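PDB 2NVO: Ro sixty-related protein, RSR from Deinococcus radiodurans, which binds several small RNAs that accumulate during recovery from ultraviolet irradiation and contributes to the bacterium's ultraviolet resistance. Local coordinates for residues Leu407-Gly410 with Arg416-Gly419; Leu492-Val495 with Glu501-Ile504; Thr387-Ala392 with Gln431-Val436. All coordinates share one frame; numbering follows the deposited sequence.

Contact 1. Residues Leu407-Gly410 with Arg416-Gly419; sequences LTMG and RPLG
Met409 sets CG opposite its own carbonyl carbon and beside its backbone N (chi1 -53°), and two further bends, at chi2 and chi3, curl the thioether back onto Pro417. The two residues form a non-hydrogen-bonded pair in the beta hairpin of strands 405-411 and 415-417, where a short antiparallel strand borders the otherwise parallel sheet of the von Willebrand A-like domain. The beta carbon of Met409 starts away from the partner strand, yet Met409 SD comes within 3.5 Å of Pro417 CA and Met409 CE within 3.9 Å of Pro417 CD. A long unbranched chain suits this place because it can fold over the edge strand while also meeting Leu366 and Trp449. Proline is tolerated opposite it, since a non-hydrogen-bonded pair needs no N-H from Pro417 toward Met409.

Hydrogen bonding falls to the neighbours. Gly410 N donates to Arg416 O at 2.7 Å, and Arg416 N returns a bond to Gly410 O at 3.1 Å. Beyond the proline, Leu418 N donates to Thr408 O at 3.0 Å, as the second strand gives way to a turn. Leu418 CD1 packs directly on the alpha carbon of Gly410, 3.4 Å from Gly410 CA, and this close approach is consistent with a residue that has no side chain. Thr408 crosses Leu418 at about a right angle, Thr408 OG1 lying 3.5 Å from Leu418 CB, while the threonine side chain also packs on Ser396 and Leu400 of helix 388-402. The Arg416 guanidinium is held twice: NH2 forms a salt bridge with Glu413, and Arg416 NH1 donates to Pro417 O at 3.1 Å, with that oxygen near the guanidinium plane.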
loop_
_atom_site.group_PDB
_atom_site.type_symbol
_atom_site.label_atom_id
_atom_site.label_comp_id
_atom_site.label_asym_id
_atom_site.label_seq_id
_atom_site.Cartn_x
_atom_site.Cartn_y
_atom_site.Cartn_z
ATOM N N LEU A 407 1.360 -9.566 -24.345
ATOM C CA LEU A 407 1.199 -10.894 -24.876
ATOM C C LEU A 407 1.486 -11.773 -23.671
ATOM O O LEU A 407 2.414 -11.468 -22.943
ATOM C CB LEU A 407 2.248 -11.122 -25.964
ATOM C CG LEU A 407 2.519 -12.559 -26.414
ATOM C CD1 LEU A 407 1.304 -13.168 -27.056
ATOM C CD2 LEU A 407 3.686 -12.570 -27.406
ATOM N N THR A 408 0.702 -12.830 -23.464
ATOM C CA THR A 408 0.975 -13.768 -22.354
ATOM C C THR A 408 1.493 -15.107 -22.854
ATOM O O THR A 408 0.904 -15.736 -23.741
ATOM C CB THR A 408 -0.254 -14.027 -21.484
ATOM O OG1 THR A 408 -1.155 -14.883 -22.201
ATOM C CG2 THR A 408 -0.941 -12.715 -21.130
ATOM N N MET A 409 2.626 -15.517 -22.296
ATOM C CA MET A 409 3.253 -16.776 -22.609
ATOM C C MET A 409 3.244 -17.612 -21.327
ATOM O O MET A 409 3.024 -17.086 -20.238
ATOM C CB MET A 409 4.703 -16.550 -23.048
ATOM C CG MET A 409 4.861 -15.537 -24.194
ATOM S SD MET A 409 4.229 -16.254 -25.723
ATOM C CE MET A 409 5.516 -17.454 -26.051
ATOM N N GLY A 410 3.514 -18.907 -21.472
ATOM C CA GLY A 410 3.549 -19.816 -20.341
ATOM C C GLY A 410 4.713 -20.777 -20.455
ATOM O O GLY A 410 5.156 -21.100 -21.575
ATOM N N ARG A 416 5.304 -21.107 -24.700
ATOM C CA ARG A 416 4.312 -20.869 -25.731
ATOM C C ARG A 416 3.285 -19.866 -25.263
ATOM O O ARG A 416 3.199 -19.576 -24.073
ATOM C CB ARG A 416 3.610 -22.177 -26.087
ATOM C CG ARG A 416 2.769 -22.730 -24.951
ATOM C CD ARG A 416 1.721 -23.689 -25.461
ATOM N NE ARG A 416 1.118 -24.452 -24.374
ATOM C CZ ARG A 416 0.036 -24.073 -23.706
ATOM N NH1 ARG A 416 -0.573 -22.928 -23.998
ATOM N NH2 ARG A 416 -0.436 -24.845 -22.737
ATOM N N PRO A 417 2.497 -19.332 -26.204
ATOM C CA PRO A 417 1.425 -18.388 -25.904
ATOM C C PRO A 417 0.329 -19.094 -25.142
ATOM O O PRO A 417 0.092 -20.286 -25.380
ATOM C CB PRO A 417 0.909 -17.987 -27.290
ATOM C CG PRO A 417 2.005 -18.318 -28.229
ATOM C CD PRO A 417 2.668 -19.523 -27.655
ATOM N N LEU A 418 -0.321 -18.376 -24.230
ATOM C CA LEU A 418 -1.403 -18.961 -23.448
ATOM C C LEU A 418 -2.729 -18.664 -24.130
ATOM O O LEU A 418 -3.740 -19.305 -23.862
ATOM C CB LEU A 418 -1.396 -18.412 -22.008
ATOM C CG LEU A 418 -0.696 -19.208 -20.899
ATOM C CD1 LEU A 418 0.379 -20.170 -21.397
ATOM C CD2 LEU A 418 -0.176 -18.323 -19.749
ATOM N N GLY A 419 -2.721 -17.692 -25.033
ATOM C CA GLY A 419 -3.927 -17.348 -25.765
ATOM C C GLY A 419 -4.972 -16.665 -24.906
ATOM O O GLY A 419 -6.161 -16.700 -25.211
#

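Contact 2. Residues Leu492-Val495 with Glu501-Ile504; sequences LIVV and EFSI
Val494 carries this contact from strand 491-496, and its three side-chain carbons each meet the returning loop. Val494 CB lies 4.1 Å from Phe502 CE1. Val494 CG1, which a chi1 of -180° points away from the backbone N, comes closer, to 3.7 Å from Phe502 CE1. The other methyl, Val494 CG2, turns to the second partner and stops 4.1 Å from Ile504 CG2, the two side chains crossing at about a right angle. A beta-branched residue is well chosen here: it favours the extended backbone and offers one methyl to each neighbour.

Phe502 meets the strand with its edge, and Val494 O sits in the plane of the ring, 3.5 Å from Phe502 CZ. Ile504 CG2 also makes a looser approach of 4.5 Å to Leu492 CD2. In this Rossmann-like von Willebrand A fold, the loop therefore covers the Leu492 and Val494 side of the strand, while Ile493 and Val495 face helix 522-530. Ile504 N forms a hydrogen bond with Asp514 OD2, on neighbouring strand 512-517. Between the two segments, hydrocarbon packing prevails without a hydrogen bond, and the carbonyl at the weakly positive ring edge probably adds a modest electrostatic attraction.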
loop_
_atom_site.group_PDB
_atom_site.type_symbol
_atom_site.label_atom_id
_atom_site.label_comp_id
_atom_site.label_asym_id
_atom_site.label_seq_id
_atom_site.Cartn_x
_atom_site.Cartn_y
_atom_site.Cartn_z
ATOM N N LEU A 492 13.001 -6.172 -16.752
ATOM C CA LEU A 492 12.453 -7.458 -16.313
ATOM C C LEU A 492 11.942 -7.329 -14.877
ATOM O O LEU A 492 12.653 -6.825 -14.009
ATOM C CB LEU A 492 13.538 -8.535 -16.367
ATOM C CG LEU A 492 13.174 -9.840 -15.646
ATOM C CD1 LEU A 492 11.990 -10.507 -16.352
ATOM C CD2 LEU A 492 14.394 -10.779 -15.560
ATOM N N ILE A 493 10.713 -7.777 -14.637
ATOM C CA ILE A 493 10.166 -7.840 -13.278
ATOM C C ILE A 493 9.891 -9.315 -13.020
ATOM O O ILE A 493 9.265 -9.970 -13.837
ATOM C CB ILE A 493 8.824 -7.078 -13.140
ATOM C CG1 ILE A 493 8.956 -5.603 -13.592
ATOM C CG2 ILE A 493 8.289 -7.170 -11.690
ATOM C CD1 ILE A 493 7.649 -4.850 -13.649
ATOM N N VAL A 494 10.418 -9.836 -11.922
ATOM C CA VAL A 494 10.104 -11.191 -11.485
ATOM C C VAL A 494 9.262 -11.113 -10.207
ATOM O O VAL A 494 9.685 -10.561 -9.193
ATOM C CB VAL A 494 11.403 -12.012 -11.249
ATOM C CG1 VAL A 494 11.055 -13.442 -10.794
ATOM C CG2 VAL A 494 12.225 -12.046 -12.537
ATOM N N VAL A 495 8.053 -11.653 -10.280
ATOM C CA VAL A 495 7.129 -11.654 -9.167
ATOM C C VAL A 495 7.012 -13.058 -8.550
ATOM O O VAL A 495 6.496 -13.974 -9.179
ATOM C CB VAL A 495 5.736 -11.176 -9.614
ATOM C CG1 VAL A 495 4.805 -11.057 -8.367
ATOM C CG2 VAL A 495 5.850 -9.837 -10.298
ATOM N N GLU A 501 11.772 -15.121 -0.145
ATOM C CA GLU A 501 13.082 -14.645 -0.580
ATOM C C GLU A 501 13.570 -15.351 -1.857
ATOM O O GLU A 501 13.464 -16.572 -1.991
ATOM C CB GLU A 501 14.110 -14.829 0.544
ATOM C CG GLU A 501 15.433 -14.118 0.290
ATOM C CD GLU A 501 15.264 -12.612 0.112
ATOM O OE1 GLU A 501 14.960 -11.925 1.108
ATOM O OE2 GLU A 501 15.426 -12.107 -1.025
ATOM N N PHE A 502 14.064 -14.559 -2.804
ATOM C CA PHE A 502 14.765 -15.055 -3.984
ATOM C C PHE A 502 15.567 -13.890 -4.531
ATOM O O PHE A 502 15.362 -12.761 -4.120
ATOM C CB PHE A 502 13.795 -15.617 -5.033
ATOM C CG PHE A 502 12.868 -14.583 -5.641
ATOM C CD1 PHE A 502 13.205 -13.935 -6.829
ATOM C CD2 PHE A 502 11.665 -14.275 -5.036
ATOM C CE1 PHE A 502 12.357 -12.998 -7.406
ATOM C CE2 PHE A 502 10.806 -13.343 -5.599
ATOM C CZ PHE A 502 11.149 -12.700 -6.788
ATOM N N SER A 503 16.516 -14.147 -5.419
ATOM C CA SER A 503 17.270 -13.041 -5.998
ATOM C C SER A 503 17.645 -13.300 -7.455
ATOM O O SER A 503 18.348 -14.264 -7.783
ATOM C CB SER A 503 18.499 -12.687 -5.154
ATOM O OG SER A 503 19.386 -13.778 -5.069
ATOM N N ILE A 504 17.145 -12.423 -8.318
ATOM C CA ILE A 504 17.350 -12.525 -9.759
ATOM C C ILE A 504 17.882 -11.199 -10.242
ATOM O O ILE A 504 18.845 -11.146 -11.005
ATOM C CB ILE A 504 16.025 -12.778 -10.484
ATOM C CG1 ILE A 504 15.365 -14.068 -9.969
ATOM C CG2 ILE A 504 16.233 -12.790 -12.004
ATOM C CD1 ILE A 504 15.540 -15.275 -10.839
#

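Contact 3. Residues Thr387-Ala392 with Gln431-Val436; sequences TPNMAA and QKAQSV. Unlike the reference sequence in segment 431-436: Val436 (reference Met).
Beside the metal ion-dependent adhesion site (MIDAS)-like motif of the von Willebrand A-like domain, Asn389, in the first turn of helix 388-402, meets Ala433 and Gln434 just past the end of helix 426-432. The alpha carbons of Asn389 and Ala433 are 6.9 Å apart, near enough for the asparagine amide to span the gap. A chi1 of 166° swings the Asn389 amide away from its own backbone N and toward the other segment, where it lies against the methyl and carbonyl of Ala433. Gln434, bent at chi2, brings its CG beside the asparagine amide, with Asn389 CG 4.0 Å from Gln434 CG. The two side chains cross obliquely and their amide planes are turned 65° from each other, so the amides do not stack. A short polar side chain is consistent with a buried place beside the Ala433 backbone carbonyl.

Each segment is tied up internally. Thr387 is the N-cap: Thr387 OG1 accepts a bond from Met390 N at 3.0 Å, and Thr387 O takes Ala391 N at 2.9 Å. Pro388 then fits the first helical position, where an N-H is not needed for the helix. On the other side, Gln434 N bonds to Gln431 O at 3.1 Å as the helix ends. The small side chain of Ala433 lets this turn come close to Asn389, and both Ala392 and Ala433 rest on Leu369 of strand 364-369. Asn389 also shares a backbone bond with Met375, and Gln434 touches Met375 and Thr376, just after the metal-binding serines Ser372 and Ser374. Neither amide is a ligand of the calcium ion; they lie beside the loop that carries those serines, at the C-terminal ends of the parallel strands, where a MIDAS is typically built.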
loop_
_atom_site.group_PDB
_atom_site.type_symbol
_atom_site.label_atom_id
_atom_site.label_comp_id
_atom_site.label_asym_id
_atom_site.label_seq_id
_atom_site.Cartn_x
_atom_site.Cartn_y
_atom_site.Cartn_z
ATOM N N THR A 387 -5.173 -17.641 -5.173
ATOM C CA THR A 387 -4.045 -18.477 -5.601
ATOM C C THR A 387 -3.073 -17.707 -6.492
ATOM O O THR A 387 -3.447 -16.739 -7.118
ATOM C CB THR A 387 -4.515 -19.720 -6.337
ATOM O OG1 THR A 387 -5.145 -19.364 -7.577
ATOM C CG2 THR A 387 -5.487 -20.528 -5.459
ATOM N N PRO A 388 -1.797 -18.112 -6.501
ATOM C CA PRO A 388 -0.888 -17.453 -7.441
ATOM C C PRO A 388 -1.446 -17.489 -8.874
ATOM O O PRO A 388 -1.303 -16.506 -9.594
ATOM C CB PRO A 388 0.400 -18.274 -7.315
ATOM C CG PRO A 388 0.367 -18.767 -5.855
ATOM C CD PRO A 388 -1.107 -19.047 -5.594
ATOM N N ASN A 389 -2.097 -18.588 -9.254
ATOM C CA ASN A 389 -2.689 -18.736 -10.582
ATOM C C ASN A 389 -3.778 -17.674 -10.801
ATOM O O ASN A 389 -3.780 -16.991 -11.809
ATOM C CB ASN A 389 -3.243 -20.163 -10.770
ATOM C CG ASN A 389 -4.171 -20.302 -11.970
ATOM O OD1 ASN A 389 -3.782 -20.071 -13.132
ATOM N ND2 ASN A 389 -5.397 -20.739 -11.704
ATOM N N MET A 390 -4.649 -17.503 -9.815
ATOM C CA MET A 390 -5.682 -16.473 -9.885
ATOM C C MET A 390 -5.072 -15.071 -9.967
ATOM O O MET A 390 -5.503 -14.243 -10.777
ATOM C CB MET A 390 -6.630 -16.591 -8.691
ATOM C CG MET A 390 -7.837 -15.666 -8.769
ATOM S SD MET A 390 -8.859 -15.725 -7.284
ATOM C CE MET A 390 -9.395 -17.436 -7.294
ATOM N N ALA A 391 -4.081 -14.797 -9.123
ATOM C CA ALA A 391 -3.453 -13.478 -9.103
ATOM C C ALA A 391 -2.801 -13.143 -10.447
ATOM O O ALA A 391 -2.971 -12.029 -10.969
ATOM C CB ALA A 391 -2.431 -13.366 -7.970
ATOM N N ALA A 392 -2.036 -14.091 -10.984
ATOM C CA ALA A 392 -1.350 -13.923 -12.255
ATOM C C ALA A 392 -2.335 -13.753 -13.437
ATOM O O ALA A 392 -2.076 -12.974 -14.378
ATOM C CB ALA A 392 -0.390 -15.099 -12.505
ATOM N N GLN A 431 -7.667 -20.927 -16.285
ATOM C CA GLN A 431 -7.525 -22.242 -16.910
ATOM C C GLN A 431 -6.483 -22.261 -18.029
ATOM O O GLN A 431 -5.719 -23.218 -18.152
ATOM C CB GLN A 431 -8.874 -22.748 -17.429
ATOM C CG GLN A 431 -9.877 -23.067 -16.329
ATOM C CD GLN A 431 -11.305 -23.180 -16.850
ATOM O OE1 GLN A 431 -12.196 -23.659 -16.145
ATOM N NE2 GLN A 431 -11.531 -22.724 -18.091
ATOM N N LYS A 432 -6.439 -21.201 -18.837
ATOM C CA LYS A 432 -5.409 -21.092 -19.862
ATOM C C LYS A 432 -4.024 -21.019 -19.256
ATOM O O LYS A 432 -3.047 -21.322 -19.920
ATOM C CB LYS A 432 -5.657 -19.872 -20.767
ATOM C CG LYS A 432 -6.838 -20.071 -21.709
ATOM C CD LYS A 432 -7.128 -18.812 -22.554
ATOM C CE LYS A 432 -8.327 -19.058 -23.481
ATOM N NZ LYS A 432 -8.825 -17.779 -24.022
ATOM N N ALA A 433 -3.953 -20.627 -17.979
ATOM C CA ALA A 433 -2.696 -20.505 -17.259
ATOM C C ALA A 433 -2.421 -21.723 -16.364
ATOM O O ALA A 433 -1.784 -21.606 -15.326
ATOM C CB ALA A 433 -2.707 -19.250 -16.414
ATOM N N GLN A 434 -2.922 -22.878 -16.776
ATOM C CA GLN A 434 -2.651 -24.136 -16.082
ATOM C C GLN A 434 -2.384 -25.209 -17.126
ATOM O O GLN A 434 -3.121 -25.355 -18.099
ATOM C CB GLN A 434 -3.816 -24.528 -15.149
ATOM C CG GLN A 434 -3.706 -23.864 -13.760
ATOM C CD GLN A 434 -2.434 -24.297 -13.035
ATOM O OE1 GLN A 434 -1.497 -23.505 -12.808
ATOM N NE2 GLN A 434 -2.379 -25.570 -12.704
ATOM N N SER A 435 -1.290 -25.922 -16.950
ATOM C CA SER A 435 -0.921 -26.943 -17.896
ATOM C C SER A 435 -0.316 -28.101 -17.124
ATOM O O SER A 435 0.670 -27.929 -16.410
ATOM C CB SER A 435 0.067 -26.376 -18.919
ATOM O OG SER A 435 0.617 -27.407 -19.711
ATOM N N VAL A 436 -0.918 -29.275 -17.268
ATOM C CA VAL A 436 -0.416 -30.508 -16.655
ATOM C C VAL A 436 1.062 -30.778 -16.953
ATOM O O VAL A 436 1.796 -31.259 -16.092
ATOM C CB VAL A 436 -1.239 -31.734 -17.112
ATOM C CG1 VAL A 436 -0.735 -32.984 -16.427
ATOM C CG2 VAL A 436 -2.711 -31.521 -16.825
#

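In the fold
All three contacts belong to the von Willebrand A-like domain that closes the ring of the monomer. Contact 1 is nested inside the chain loop closed by contact 3, and the two touch: Gly419 O is 3.1 Å from Lys432 NZ, a probable hydrogen bond, and Leu418 CG packs 3.3 Å from Lys432 O. Contact 2 follows later in the chain; its nearest atoms are about 11 Å from contact 1, though both reach the same sheet, and about 8 Å from contact 3. The bound calcium is about 8 Å from the Gln434 side chain of contact 3, about 12 Å from Gly410 of contact 1 and about 13 Å from the Val494 side chain of contact 2.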